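Long-range contacts in cellulase (Clostridium cellulovorans, PDB 6UI3), which cleaves cellulose chains internally through this catalytic domain, a broad-specificity endoglucanase of glycoside hydrolase family 5 that probably also acts on xylan: residues A[157-162]-A[196-201]; A[223-228]-A[246-251]; A[227-232]-A[272-277]; A[252-257]-A[295-300]; A[285-290]-A[333-338]. All blocks are in the same frame, centred on the assembly; numbering follows the deposited sequence. Where two conformers were deposited one is given.

Interaction 1 (A[157-162]-A[196-201]); sequences EDWVGT and TYCASS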
# COMPACT_ATOMS: atom_id res chain seq x y z
N GLU A 157 18.16 -5.96 5.04
CA GLU A 157 17.08 -6.89 5.38
C GLU A 157 16.92 -7.02 6.89
O GLU A 157 16.62 -8.10 7.42
CB GLU A 157 17.30 -8.24 4.70
CG GLU A 157 17.20 -8.19 3.19
CD GLU A 157 15.80 -7.80 2.73
OE1 GLU A 157 14.80 -8.23 3.34
OE2 GLU A 157 15.69 -7.06 1.74
N ASP A 158 17.11 -5.91 7.60
CA ASP A 158 16.90 -5.85 9.05
C ASP A 158 15.45 -5.44 9.28
O ASP A 158 15.09 -4.26 9.16
CB ASP A 158 17.88 -4.87 9.70
CG ASP A 158 17.69 -4.75 11.19
OD1 ASP A 158 16.75 -5.38 11.73
OD2 ASP A 158 18.48 -4.05 11.85
N TRP A 159 14.60 -6.42 9.56
CA TRP A 159 13.18 -6.17 9.79
C TRP A 159 12.86 -5.87 11.24
O TRP A 159 11.70 -5.61 11.56
CB TRP A 159 12.36 -7.33 9.21
CG TRP A 159 12.41 -7.33 7.70
CD1 TRP A 159 13.46 -7.73 6.92
CD2 TRP A 159 11.38 -6.90 6.80
NE1 TRP A 159 13.15 -7.55 5.58
CE2 TRP A 159 11.88 -7.06 5.49
CE3 TRP A 159 10.09 -6.39 6.97
CZ2 TRP A 159 11.13 -6.72 4.36
CZ3 TRP A 159 9.35 -6.07 5.84
CH2 TRP A 159 9.87 -6.24 4.56
N VAL A 160 13.87 -5.85 12.10
CA VAL A 160 13.73 -5.41 13.49
C VAL A 160 13.96 -3.91 13.61
O VAL A 160 13.15 -3.18 14.17
CB VAL A 160 14.68 -6.21 14.41
CG1 VAL A 160 14.60 -5.69 15.84
CG2 VAL A 160 14.35 -7.70 14.37
N GLY A 161 15.08 -3.44 13.07
CA GLY A 161 15.37 -2.02 13.07
C GLY A 161 16.04 -1.55 14.35
O GLY A 161 16.27 -2.31 15.29
N THR A 162 16.38 -0.26 14.36
CA THR A 162 16.99 0.42 15.49
C THR A 162 16.48 1.86 15.47
O THR A 162 15.96 2.34 14.45
CB THR A 162 18.52 0.49 15.39
OG1 THR A 162 18.89 1.38 14.32
CG2 THR A 162 19.14 -0.91 15.17
N THR A 196 5.50 3.54 8.93
CA THR A 196 6.50 3.21 9.94
C THR A 196 7.65 2.44 9.26
O THR A 196 7.59 2.07 8.08
CB THR A 196 5.86 2.30 10.99
OG1 THR A 196 5.35 1.15 10.30
CG2 THR A 196 4.74 3.00 11.76
N TYR A 197 8.70 2.14 10.03
CA TYR A 197 9.81 1.33 9.54
C TYR A 197 9.28 -0.03 9.08
O TYR A 197 8.55 -0.69 9.83
CB TYR A 197 10.84 1.19 10.67
CG TYR A 197 12.10 0.43 10.31
CD1 TYR A 197 12.18 -0.94 10.50
CD2 TYR A 197 13.23 1.07 9.81
CE1 TYR A 197 13.33 -1.65 10.17
CE2 TYR A 197 14.38 0.37 9.49
CZ TYR A 197 14.42 -0.99 9.67
OH TYR A 197 15.57 -1.67 9.32
N CYS A 198 9.61 -0.42 7.85
CA CYS A 198 9.09 -1.63 7.21
C CYS A 198 7.57 -1.64 7.08
O CYS A 198 6.99 -2.70 6.83
CB CYS A 198 9.53 -2.94 7.91
SG CYS A 198 11.27 -3.34 7.72
N ALA A 199 6.92 -0.49 7.24
CA ALA A 199 5.46 -0.43 7.39
C ALA A 199 4.97 -1.40 8.46
O ALA A 199 3.85 -1.92 8.41
CB ALA A 199 4.72 -0.62 6.06
N SER A 200 5.80 -1.65 9.46
CA SER A 200 5.49 -2.64 10.48
C SER A 200 4.53 -2.12 11.54
O SER A 200 4.57 -0.95 11.95
CB SER A 200 6.79 -3.05 11.18
OG SER A 200 6.57 -4.04 12.16
N SER A 201 3.70 -3.03 12.03
CA SER A 201 2.84 -2.81 13.18
C SER A 201 3.45 -3.30 14.49
O SER A 201 2.79 -3.20 15.53
CB SER A 201 1.47 -3.47 12.97
OG SER A 201 1.57 -4.88 12.92

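Interaction 2 (A[223-228]-A[246-251]); sequences AYIPYN and AAFIDK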
# COMPACT_ATOMS: atom_id res chain seq x y z
N ALA A 223 0.42 -5.53 7.44
CA ALA A 223 0.27 -6.43 8.60
C ALA A 223 -0.26 -7.80 8.15
O ALA A 223 -1.46 -8.09 8.20
CB ALA A 223 -0.60 -5.79 9.68
N TYR A 224 0.67 -8.64 7.72
CA TYR A 224 0.38 -10.03 7.40
C TYR A 224 0.60 -10.81 8.70
O TYR A 224 1.64 -11.42 8.93
CB TYR A 224 1.30 -10.53 6.31
CG TYR A 224 1.31 -9.78 5.00
CD1 TYR A 224 0.61 -10.26 3.90
CD2 TYR A 224 2.07 -8.63 4.84
CE1 TYR A 224 0.67 -9.61 2.68
CE2 TYR A 224 2.13 -7.97 3.61
CZ TYR A 224 1.43 -8.47 2.53
OH TYR A 224 1.51 -7.87 1.29
N ILE A 225 -0.41 -10.76 9.57
CA ILE A 225 -0.23 -11.19 10.95
C ILE A 225 -1.33 -12.15 11.38
O ILE A 225 -2.47 -12.02 10.92
CB ILE A 225 -0.18 -9.98 11.92
CG1 ILE A 225 -1.44 -9.13 11.84
CG2 ILE A 225 1.10 -9.16 11.67
CD1 ILE A 225 -1.54 -8.10 12.97
N PRO A 226 -1.02 -13.12 12.24
CA PRO A 226 0.33 -13.49 12.67
C PRO A 226 1.11 -14.08 11.50
O PRO A 226 0.55 -14.76 10.64
CB PRO A 226 0.09 -14.52 13.79
CG PRO A 226 -1.26 -15.02 13.58
CD PRO A 226 -2.04 -14.03 12.79
N TYR A 227 2.41 -13.80 11.45
CA TYR A 227 3.23 -14.15 10.30
C TYR A 227 3.19 -15.64 9.96
O TYR A 227 3.09 -16.01 8.78
CB TYR A 227 4.68 -13.71 10.55
CG TYR A 227 5.65 -14.22 9.53
CD1 TYR A 227 5.69 -13.68 8.26
CD2 TYR A 227 6.52 -15.26 9.82
CE1 TYR A 227 6.56 -14.17 7.30
CE2 TYR A 227 7.40 -15.75 8.87
CZ TYR A 227 7.41 -15.20 7.62
OH TYR A 227 8.29 -15.70 6.68
N ASN A 228 3.33 -16.52 10.95
CA ASN A 228 3.49 -17.93 10.63
C ASN A 228 2.28 -18.51 9.93
O ASN A 228 2.42 -19.42 9.10
CB ASN A 228 3.86 -18.74 11.87
CG ASN A 228 5.29 -18.54 12.28
OD1 ASN A 228 6.16 -18.24 11.47
ND2 ASN A 228 5.56 -18.74 13.57
N ALA A 246 -6.40 -14.73 16.39
CA ALA A 246 -7.37 -13.65 16.53
C ALA A 246 -6.95 -12.67 17.62
O ALA A 246 -7.05 -11.45 17.43
CB ALA A 246 -8.75 -14.23 16.81
N ALA A 247 -6.46 -13.19 18.75
CA ALA A 247 -6.04 -12.32 19.84
C ALA A 247 -4.88 -11.43 19.40
O ALA A 247 -4.82 -10.25 19.78
CB ALA A 247 -5.64 -13.17 21.04
N PHE A 248 -3.94 -11.97 18.63
CA PHE A 248 -2.80 -11.16 18.19
C PHE A 248 -3.26 -10.02 17.28
O PHE A 248 -2.78 -8.88 17.38
CB PHE A 248 -1.76 -12.05 17.50
CG PHE A 248 -0.49 -11.31 17.17
CD1 PHE A 248 0.43 -11.02 18.16
CD2 PHE A 248 -0.24 -10.87 15.89
CE1 PHE A 248 1.59 -10.30 17.87
CE2 PHE A 248 0.90 -10.16 15.59
CZ PHE A 248 1.82 -9.88 16.56
N ILE A 249 -4.16 -10.32 16.35
CA ILE A 249 -4.71 -9.30 15.48
C ILE A 249 -5.43 -8.23 16.29
O ILE A 249 -5.22 -7.02 16.10
CB ILE A 249 -5.64 -9.93 14.43
CG1 ILE A 249 -4.85 -10.79 13.44
CG2 ILE A 249 -6.43 -8.87 13.69
CD1 ILE A 249 -5.71 -11.76 12.64
N ASP A 250 -6.29 -8.66 17.22
CA ASP A 250 -7.07 -7.70 17.99
C ASP A 250 -6.17 -6.78 18.82
O ASP A 250 -6.38 -5.57 18.87
CB ASP A 250 -8.06 -8.44 18.89
CG ASP A 250 -9.01 -7.50 19.57
OD1 ASP A 250 -9.96 -7.06 18.89
OD2 ASP A 250 -8.80 -7.14 20.74
N LYS A 251 -5.14 -7.35 19.46
CA LYS A 251 -4.22 -6.55 20.26
C LYS A 251 -3.50 -5.53 19.40
O LYS A 251 -3.37 -4.35 19.77
CB LYS A 251 -3.21 -7.47 20.96
CG LYS A 251 -2.14 -6.77 21.82
CD LYS A 251 -1.27 -7.77 22.56
CE LYS A 251 -0.27 -8.43 21.63
NZ LYS A 251 0.40 -9.59 22.31

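Interaction 3 (A[227-232]-A[272-277]); sequences YNLALN and FAITDK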
# COMPACT_ATOMS: atom_id res chain seq x y z
N TYR A 227 2.41 -13.80 11.45
CA TYR A 227 3.23 -14.15 10.30
C TYR A 227 3.19 -15.64 9.96
O TYR A 227 3.09 -16.01 8.78
CB TYR A 227 4.68 -13.71 10.55
CG TYR A 227 5.65 -14.22 9.53
CD1 TYR A 227 5.69 -13.68 8.26
CD2 TYR A 227 6.52 -15.26 9.82
CE1 TYR A 227 6.56 -14.17 7.30
CE2 TYR A 227 7.40 -15.75 8.87
CZ TYR A 227 7.41 -15.20 7.62
OH TYR A 227 8.29 -15.70 6.68
N ASN A 228 3.33 -16.52 10.95
CA ASN A 228 3.49 -17.93 10.63
C ASN A 228 2.28 -18.51 9.93
O ASN A 228 2.42 -19.42 9.10
CB ASN A 228 3.86 -18.74 11.87
CG ASN A 228 5.29 -18.54 12.28
OD1 ASN A 228 6.16 -18.24 11.47
ND2 ASN A 228 5.56 -18.74 13.57
N LEU A 229 1.09 -18.00 10.24
CA LEU A 229 -0.13 -18.41 9.55
C LEU A 229 -0.31 -17.66 8.24
O LEU A 229 -0.63 -18.27 7.21
CB LEU A 229 -1.33 -18.15 10.47
CG LEU A 229 -2.70 -18.39 9.83
CD1 LEU A 229 -2.93 -19.85 9.49
CD2 LEU A 229 -3.83 -17.87 10.74
N ALA A 230 -0.14 -16.35 8.26
CA ALA A 230 -0.58 -15.52 7.15
C ALA A 230 0.39 -15.47 5.98
O ALA A 230 -0.05 -15.33 4.83
CB ALA A 230 -0.85 -14.08 7.60
N LEU A 231 1.69 -15.54 6.23
CA LEU A 231 2.66 -15.29 5.17
C LEU A 231 3.81 -16.27 5.10
O LEU A 231 4.42 -16.38 4.03
CB LEU A 231 3.21 -13.86 5.28
CG LEU A 231 4.03 -13.29 4.12
CD1 LEU A 231 3.25 -13.39 2.83
CD2 LEU A 231 4.40 -11.84 4.41
N ASN A 232 4.13 -16.99 6.16
CA ASN A 232 5.20 -17.99 6.10
C ASN A 232 4.73 -19.15 5.25
O ASN A 232 3.75 -19.82 5.58
CB ASN A 232 5.47 -18.46 7.52
CG ASN A 232 6.70 -19.32 7.65
OD1 ASN A 232 7.20 -19.89 6.69
ND2 ASN A 232 7.17 -19.44 8.89
N PHE A 272 -2.33 -6.52 3.36
CA PHE A 272 -2.53 -7.71 4.18
C PHE A 272 -2.95 -8.82 3.24
O PHE A 272 -3.32 -8.58 2.09
CB PHE A 272 -3.59 -7.50 5.28
CG PHE A 272 -5.01 -7.78 4.82
CD1 PHE A 272 -5.61 -7.00 3.86
CD2 PHE A 272 -5.74 -8.83 5.36
CE1 PHE A 272 -6.90 -7.28 3.43
CE2 PHE A 272 -7.03 -9.09 4.94
CZ PHE A 272 -7.60 -8.32 3.98
N ALA A 273 -2.89 -10.06 3.74
CA ALA A 273 -3.39 -11.23 3.03
C ALA A 273 -3.16 -12.43 3.94
O ALA A 273 -2.49 -12.33 4.97
CB ALA A 273 -2.70 -11.47 1.69
N ILE A 274 -3.73 -13.58 3.54
CA ILE A 274 -3.39 -14.88 4.13
C ILE A 274 -3.10 -15.84 2.99
O ILE A 274 -3.94 -16.04 2.10
CB ILE A 274 -4.48 -15.41 5.09
CG1 ILE A 274 -4.13 -16.84 5.55
CG2 ILE A 274 -5.89 -15.31 4.50
CD1 ILE A 274 -4.88 -17.32 6.76
N THR A 275 -1.89 -16.39 2.98
CA THR A 275 -1.44 -17.24 1.89
C THR A 275 -2.20 -18.57 1.85
O THR A 275 -2.59 -19.13 2.89
CB THR A 275 0.08 -17.42 1.99
OG1 THR A 275 0.58 -17.97 0.77
CG2 THR A 275 0.49 -18.32 3.16
N ASP A 276 -2.41 -19.08 0.64
CA ASP A 276 -3.15 -20.32 0.44
C ASP A 276 -2.30 -21.50 0.90
O ASP A 276 -1.26 -21.80 0.31
CB ASP A 276 -3.53 -20.48 -1.03
CG ASP A 276 -4.57 -21.55 -1.26
OD1 ASP A 276 -5.02 -22.20 -0.29
OD2 ASP A 276 -4.92 -21.76 -2.45
N LYS A 277 -2.78 -22.20 1.92
CA LYS A 277 -2.20 -23.47 2.37
C LYS A 277 -3.25 -24.57 2.24
O LYS A 277 -3.32 -25.48 3.06
CB LYS A 277 -1.67 -23.34 3.80
CG LYS A 277 -0.59 -22.27 3.95
CD LYS A 277 -0.05 -22.19 5.36
CE LYS A 277 0.87 -21.02 5.54
NZ LYS A 277 1.51 -21.03 6.89
O HOH W 1 -2.59 -19.83 5.60

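Interaction 4 (A[252-257]-A[295-300]); sequences TFRMLN and TAYGMP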
# COMPACT_ATOMS: atom_id res chain seq x y z
N THR A 252 -3.05 -5.95 18.22
CA THR A 252 -2.33 -5.05 17.33
C THR A 252 -3.22 -3.89 16.91
O THR A 252 -2.79 -2.74 16.92
CB THR A 252 -1.83 -5.81 16.10
OG1 THR A 252 -0.91 -6.84 16.48
CG2 THR A 252 -1.11 -4.90 15.11
N PHE A 253 -4.46 -4.19 16.54
CA PHE A 253 -5.35 -3.13 16.05
C PHE A 253 -5.77 -2.19 17.17
O PHE A 253 -5.85 -0.97 16.96
CB PHE A 253 -6.56 -3.72 15.31
CG PHE A 253 -6.28 -4.00 13.86
CD1 PHE A 253 -5.85 -5.25 13.47
CD2 PHE A 253 -6.38 -2.99 12.91
CE1 PHE A 253 -5.54 -5.52 12.16
CE2 PHE A 253 -6.06 -3.24 11.59
CZ PHE A 253 -5.65 -4.51 11.21
N ARG A 254 -6.03 -2.72 18.37
CA ARG A 254 -6.30 -1.82 19.49
C ARG A 254 -5.11 -0.89 19.75
O ARG A 254 -5.29 0.28 20.10
CB ARG A 254 -6.62 -2.63 20.75
CG ARG A 254 -7.99 -3.31 20.75
CD ARG A 254 -8.24 -4.03 22.04
NE ARG A 254 -9.50 -4.77 22.07
CZ ARG A 254 -10.66 -4.29 22.50
NH1 ARG A 254 -10.75 -3.04 22.91
NH2 ARG A 254 -11.72 -5.06 22.51
N MET A 255 -3.89 -1.41 19.62
CA MET A 255 -2.70 -0.58 19.84
C MET A 255 -2.57 0.49 18.76
O MET A 255 -2.25 1.65 19.08
CB MET A 255 -1.49 -1.50 19.93
CG MET A 255 -0.14 -0.80 20.04
SD MET A 255 0.50 -0.26 18.45
CE MET A 255 0.80 -1.85 17.67
N LEU A 256 -2.83 0.16 17.50
CA LEU A 256 -2.77 1.17 16.44
C LEU A 256 -3.83 2.23 16.67
O LEU A 256 -3.60 3.42 16.41
CB LEU A 256 -2.96 0.50 15.08
CG LEU A 256 -1.81 -0.38 14.60
CD1 LEU A 256 -2.22 -1.17 13.38
CD2 LEU A 256 -0.53 0.42 14.30
N ASN A 257 -5.00 1.82 17.14
CA ASN A 257 -6.07 2.75 17.46
C ASN A 257 -5.63 3.70 18.58
O ASN A 257 -5.86 4.91 18.50
CB ASN A 257 -7.32 1.97 17.85
CG ASN A 257 -8.50 2.86 18.10
OD1 ASN A 257 -8.92 3.59 17.19
ND2 ASN A 257 -9.08 2.79 19.29
N THR A 295 -12.06 -2.53 10.52
CA THR A 295 -13.17 -1.61 10.27
C THR A 295 -13.66 -0.99 11.57
O THR A 295 -14.10 0.17 11.56
CB THR A 295 -14.29 -2.36 9.52
OG1 THR A 295 -13.78 -2.86 8.27
CG2 THR A 295 -15.47 -1.46 9.20
N ALA A 296 -13.59 -1.72 12.68
CA ALA A 296 -13.98 -1.17 13.98
C ALA A 296 -13.17 0.07 14.35
O ALA A 296 -13.64 0.91 15.12
CB ALA A 296 -13.84 -2.25 15.06
N TYR A 297 -11.95 0.19 13.82
CA TYR A 297 -11.07 1.33 14.06
C TYR A 297 -10.87 2.19 12.82
O TYR A 297 -9.93 2.99 12.75
CB TYR A 297 -9.75 0.88 14.69
CG TYR A 297 -10.01 0.04 15.92
CD1 TYR A 297 -10.58 0.60 17.06
CD2 TYR A 297 -9.77 -1.33 15.93
CE1 TYR A 297 -10.87 -0.18 18.18
CE2 TYR A 297 -10.06 -2.11 17.04
CZ TYR A 297 -10.62 -1.53 18.17
OH TYR A 297 -10.92 -2.27 19.30
N GLY A 298 -11.77 2.07 11.84
CA GLY A 298 -11.75 2.93 10.67
C GLY A 298 -10.58 2.73 9.74
O GLY A 298 -10.21 3.66 9.01
N MET A 299 -10.00 1.53 9.70
CA MET A 299 -8.82 1.28 8.89
C MET A 299 -9.18 0.49 7.64
O MET A 299 -9.55 -0.69 7.75
CB MET A 299 -7.79 0.51 9.72
CG MET A 299 -7.47 1.23 11.01
SD MET A 299 -6.29 0.37 12.05
CE MET A 299 -6.29 1.34 13.53
N PRO A 300 -9.06 1.08 6.45
CA PRO A 300 -9.28 0.29 5.24
C PRO A 300 -8.19 -0.75 5.08
O PRO A 300 -7.04 -0.55 5.48
CB PRO A 300 -9.23 1.32 4.10
CG PRO A 300 -8.83 2.58 4.69
CD PRO A 300 -8.75 2.49 6.17

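Interaction 5 (A[285-290]-A[333-338]); sequences NFTKFY and QAMKDG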
# COMPACT_ATOMS: atom_id res chain seq x y z
N ASN A 285 -12.34 -17.35 7.51
CA ASN A 285 -12.51 -16.90 8.89
C ASN A 285 -11.49 -15.83 9.24
O ASN A 285 -11.83 -14.82 9.87
CB ASN A 285 -12.36 -18.08 9.86
CG ASN A 285 -13.41 -19.14 9.69
OD1 ASN A 285 -14.47 -18.90 9.10
ND2 ASN A 285 -13.14 -20.31 10.23
N PHE A 286 -10.24 -16.03 8.82
CA PHE A 286 -9.21 -15.02 9.02
C PHE A 286 -9.61 -13.69 8.41
O PHE A 286 -9.49 -12.63 9.04
CB PHE A 286 -7.91 -15.52 8.40
CG PHE A 286 -6.79 -14.50 8.36
CD1 PHE A 286 -6.69 -13.56 7.34
CD2 PHE A 286 -5.79 -14.50 9.32
CE1 PHE A 286 -5.63 -12.64 7.32
CE2 PHE A 286 -4.73 -13.58 9.28
CZ PHE A 286 -4.66 -12.67 8.29
N THR A 287 -10.04 -13.72 7.15
CA THR A 287 -10.28 -12.49 6.40
C THR A 287 -11.47 -11.74 6.97
O THR A 287 -11.42 -10.51 7.15
CB THR A 287 -10.46 -12.82 4.92
OG1 THR A 287 -9.27 -13.43 4.42
CG2 THR A 287 -10.76 -11.59 4.10
N LYS A 288 -12.53 -12.46 7.32
CA LYS A 288 -13.69 -11.84 7.96
C LYS A 288 -13.28 -11.19 9.28
O LYS A 288 -13.60 -10.02 9.54
CB LYS A 288 -14.76 -12.91 8.19
CG LYS A 288 -15.93 -12.48 9.05
CD LYS A 288 -16.78 -11.46 8.36
CE LYS A 288 -17.87 -10.91 9.29
NZ LYS A 288 -18.80 -11.94 9.79
N PHE A 289 -12.57 -11.94 10.12
CA PHE A 289 -12.15 -11.40 11.41
C PHE A 289 -11.26 -10.18 11.24
O PHE A 289 -11.42 -9.17 11.93
CB PHE A 289 -11.41 -12.48 12.22
CG PHE A 289 -11.03 -12.02 13.58
CD1 PHE A 289 -11.89 -12.17 14.64
CD2 PHE A 289 -9.83 -11.37 13.81
CE1 PHE A 289 -11.56 -11.71 15.91
CE2 PHE A 289 -9.49 -10.92 15.07
CZ PHE A 289 -10.35 -11.08 16.10
N TYR A 290 -10.28 -10.29 10.35
CA TYR A 290 -9.30 -9.23 10.14
C TYR A 290 -9.99 -7.95 9.69
O TYR A 290 -9.79 -6.88 10.28
CB TYR A 290 -8.29 -9.71 9.10
CG TYR A 290 -7.05 -8.86 8.96
CD1 TYR A 290 -7.10 -7.59 8.40
CD2 TYR A 290 -5.82 -9.34 9.37
CE1 TYR A 290 -5.96 -6.81 8.27
CE2 TYR A 290 -4.68 -8.57 9.25
CZ TYR A 290 -4.76 -7.30 8.69
OH TYR A 290 -3.63 -6.50 8.54
N GLN A 333 -16.05 -12.15 -0.53
CA GLN A 333 -17.24 -12.02 0.29
C GLN A 333 -16.89 -11.84 1.76
O GLN A 333 -17.58 -11.12 2.48
CB GLN A 333 -18.16 -13.23 0.09
CG GLN A 333 -19.53 -13.06 0.73
CD GLN A 333 -20.30 -11.89 0.15
OE1 GLN A 333 -20.40 -11.75 -1.06
NE2 GLN A 333 -20.81 -11.03 1.02
N ALA A 334 -15.81 -12.48 2.22
CA ALA A 334 -15.38 -12.31 3.61
C ALA A 334 -14.96 -10.88 3.89
O ALA A 334 -15.22 -10.35 4.98
CB ALA A 334 -14.23 -13.28 3.93
N MET A 335 -14.29 -10.23 2.93
CA MET A 335 -13.95 -8.82 3.09
C MET A 335 -15.21 -7.98 3.20
O MET A 335 -15.31 -7.11 4.07
CB MET A 335 -13.08 -8.35 1.92
CG MET A 335 -11.71 -9.01 1.84
SD MET A 335 -10.60 -8.40 0.54
CE MET A 335 -9.74 -9.90 0.15
N LYS A 336 -16.19 -8.24 2.33
CA LYS A 336 -17.44 -7.50 2.39
C LYS A 336 -18.15 -7.74 3.70
O LYS A 336 -18.69 -6.80 4.31
CB LYS A 336 -18.36 -7.92 1.24
CG LYS A 336 -17.87 -7.49 -0.10
CD LYS A 336 -18.79 -8.05 -1.15
CE LYS A 336 -18.36 -7.60 -2.51
NZ LYS A 336 -19.23 -8.22 -3.55
N ASP A 337 -18.18 -8.99 4.16
CA ASP A 337 -18.88 -9.30 5.40
C ASP A 337 -18.19 -8.67 6.59
O ASP A 337 -18.86 -8.26 7.55
CB ASP A 337 -18.99 -10.81 5.59
CG ASP A 337 -19.92 -11.48 4.59
OD1 ASP A 337 -20.69 -10.79 3.89
OD2 ASP A 337 -19.88 -12.73 4.52
N GLY A 338 -16.86 -8.56 6.56
CA GLY A 338 -16.16 -7.90 7.64
C GLY A 338 -16.35 -6.40 7.63
O GLY A 338 -16.40 -5.77 8.69

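Interaction 1 (A[157-162]-A[196-201])
In Y197, CG is anti to the backbone N (chi1 -177°), which sends the ring straight across to segment 157-162. In C198, SG is anti to the carbonyl carbon (chi1 -70°) and turns to W159. The phenol Y197 OH donates to D158 O at 2.6 Å. The bond is short and lies in the plane of that carbonyl. H155 N is a second hydrogen-bond partner of Y197 OH, so two hydrogen bonds hold the hydroxyl. The contact joins the loop after strand 145-148 to the loop after strand 192-195. These are the fourth and fifth strands of a TIM barrel, and both loops lie at the C-terminal ends of the strands. C198 SG approaches the six-membered ring of the indole obliquely, 3.4 Å from W159 CE3, a Cys sulfur-aromatic contact. The indole is steadied by W159 NE1, which donates to E157 OE1 at 2.9 Å in a nearly straight bond (176°). The backbone beyond it turns tightly. D158 OD1 accepts from V160 N and from G161 N, an Asx turn and Asx motif. G161 CA lies 3.6 Å from Y197 CE1, and the ring leaves no room for a CB there.

Interaction 2 (A[223-228]-A[246-251])
The peptide bond before P226 is cis, and it turns the chain so that I225 and P226 meet one flank of helix 243-261, with I225 CA 6.6 Å from I249 CA. I225 does most of the touching from its side. Its CG1 takes the crowded position between backbone N and carbonyl carbon (chi1 58°), and its CB meets F248 CE2 at 3.8 Å. That approach is to the edge of the phenyl ring, near its plane. F248 CG is anti to its backbone N (chi1 -173°), which carries the ring toward I225 and P226. P226 adds its CB, 4.2 Å from F248 CD2. On the other part of the contact, I225 CG1 lies 4.1 Å from I249 CG1, and the two side chains cross obliquely. I249 CD1 also approaches I225 O at 3.7 Å. This carbonyl oxygen is buried here by hydrocarbon and has no hydrogen-bond partner in the model. The contact packs the loop after strand 217-222, the sixth of the TIM barrel, on helix 243-261, which follows the short helix 227-230. F286 and F289 of helix 280-296 press on I249, and A223 O is hydrogen-bonded to Y290 OH of that same helix.

Interaction 3 (A[227-232]-A[272-277])
The packing is tightest where A230 meets I274, whose CA atoms are 4.2 Å apart. T275 N donates to A230 O at 2.8 Å (159°), from above the carbonyl plane. I274 CA also leans on A230 O in a CA-H...O contact. Beside this, L229 CG touches I274 CD1 at 3.9 Å, and F286 of helix 280-296 packs on both residues. A230 CB lies 3.6 Å from A273 O, a buried oxygen with no partner in the model. The two segments follow strands 217-222 and 267-272, the sixth and seventh of the TIM barrel, so neighbouring loops are joined at the C-terminal ends of the strands. Toward the exposed residue N228 this packing gives way to polar, water-bridged contact. One water donates to both L229 O and T275 O. The extended K277 side chain brings NZ to N228 O, in its carbonyl plane, and to N232 O, nearly along its C=O axis, each at 2.9 Å. T237 OG1 and P238 O also bind this ammonium. N232 ND2 donates to N228 OD1 at 3.0 Å, linking the first turn of helix 227-230 to the residue beyond its end.

Interaction 4 (A[252-257]-A[295-300])
Y297 can be followed outward along the flank of helix 243-261. Its CG is anti to the carbonyl carbon (chi1 -53°), so the ring points at the helix. CB lies 3.8 Å from N257 OD1. CG comes next, 3.8 Å from N257 CB. From there the two branches of the ring meet different residues. CD1 presses on the amide at 3.2 Å from N257 CG, a tight approach. CD2 rests more loosely, 4.0 Å from F253 CB. CE1 is 3.6 Å from N257 ND2. The amide and the ring planes are 37° apart, so the groups are neither flat on each other nor perpendicular. At the tip, OH lies 3.4 Å from R254 CG and over one face of the guanidinium. It makes no hydrogen bond there; R254 NE is held by a salt bridge to D250. Y297 sits where helix 280-296 ends in a Schellman motif, with G298 at positive phi as the C-prime residue. The chain then runs into strand 301-305, the eighth of the TIM barrel. M299, just past the turn, sends an extended side chain alongside helix 243-261. Its SD meets the edge of the F253 ring, 3.5 Å from CD2, a Met-aromatic contact. Its CE reaches L256 CB at 3.8 Å. F253 packs in addition on I269 of strand 267-272, and M299 on V267.

Interaction 5 (A[285-290]-A[333-338])
T287 lays its methyl group over the start of segment 333-338. CG2 is 3.6 Å from M335 CG and 3.9 Å from A334 CB. With chi1 at -61°, OG1 is beside the backbone N and hydrogen-bonds to R283 O in its own helix, which leaves CG2 anti to the backbone N and facing the other helix. The neighbouring residue K288 covers the more exposed side. Its CG is anti to the backbone N, and its chain bends at chi2 (69°) and again at chi4. The bends fold it along the backbone of the second helix. CD lies 3.4 Å from G338 N, and CE lies 3.3 Å from D337 O. CD also touches D337 CB at 3.6 Å. The charged ends stay apart, with K288 NZ 5.4 Å from D337 OD2, too far for a salt bridge. D337 OD1 instead accepts from Q333 NE2, one turn back. At G338 there is no room for a CB against K288 O, and the bare CA comes within 4.7 Å of K288 CA. The segment axes approach to 7.5 Å and cross at -28°, so the helices run roughly parallel. They are the helices that follow the seventh and eighth strands of the TIM barrel. M335 and T287 both reach W303 of strand 301-305, and M335 also meets I25 of strand 25-29. On a different flank of segment 285-290, F286 and F289 pack on helix 243-261.

Overall arrangement
All five contacts lie on one TIM barrel, in the part built from its fourth to eighth strands. Interactions 1 and 3 join loops at the C-terminal ends of the strands, the end that carries the active site in family 5 hydrolases. Their centres are about 18 Å apart and they do not touch. Interactions 4 and 5 pair outer helices or their ends, with centres about 15 Å apart; F253 meets Y290 between them. Interaction 2 links loop and helix layers. Its centre is about 10 Å from that of interaction 3, with which it shares Y227 and N228. Interaction 1 touches interaction 4 through S201, packed on T252 and M255.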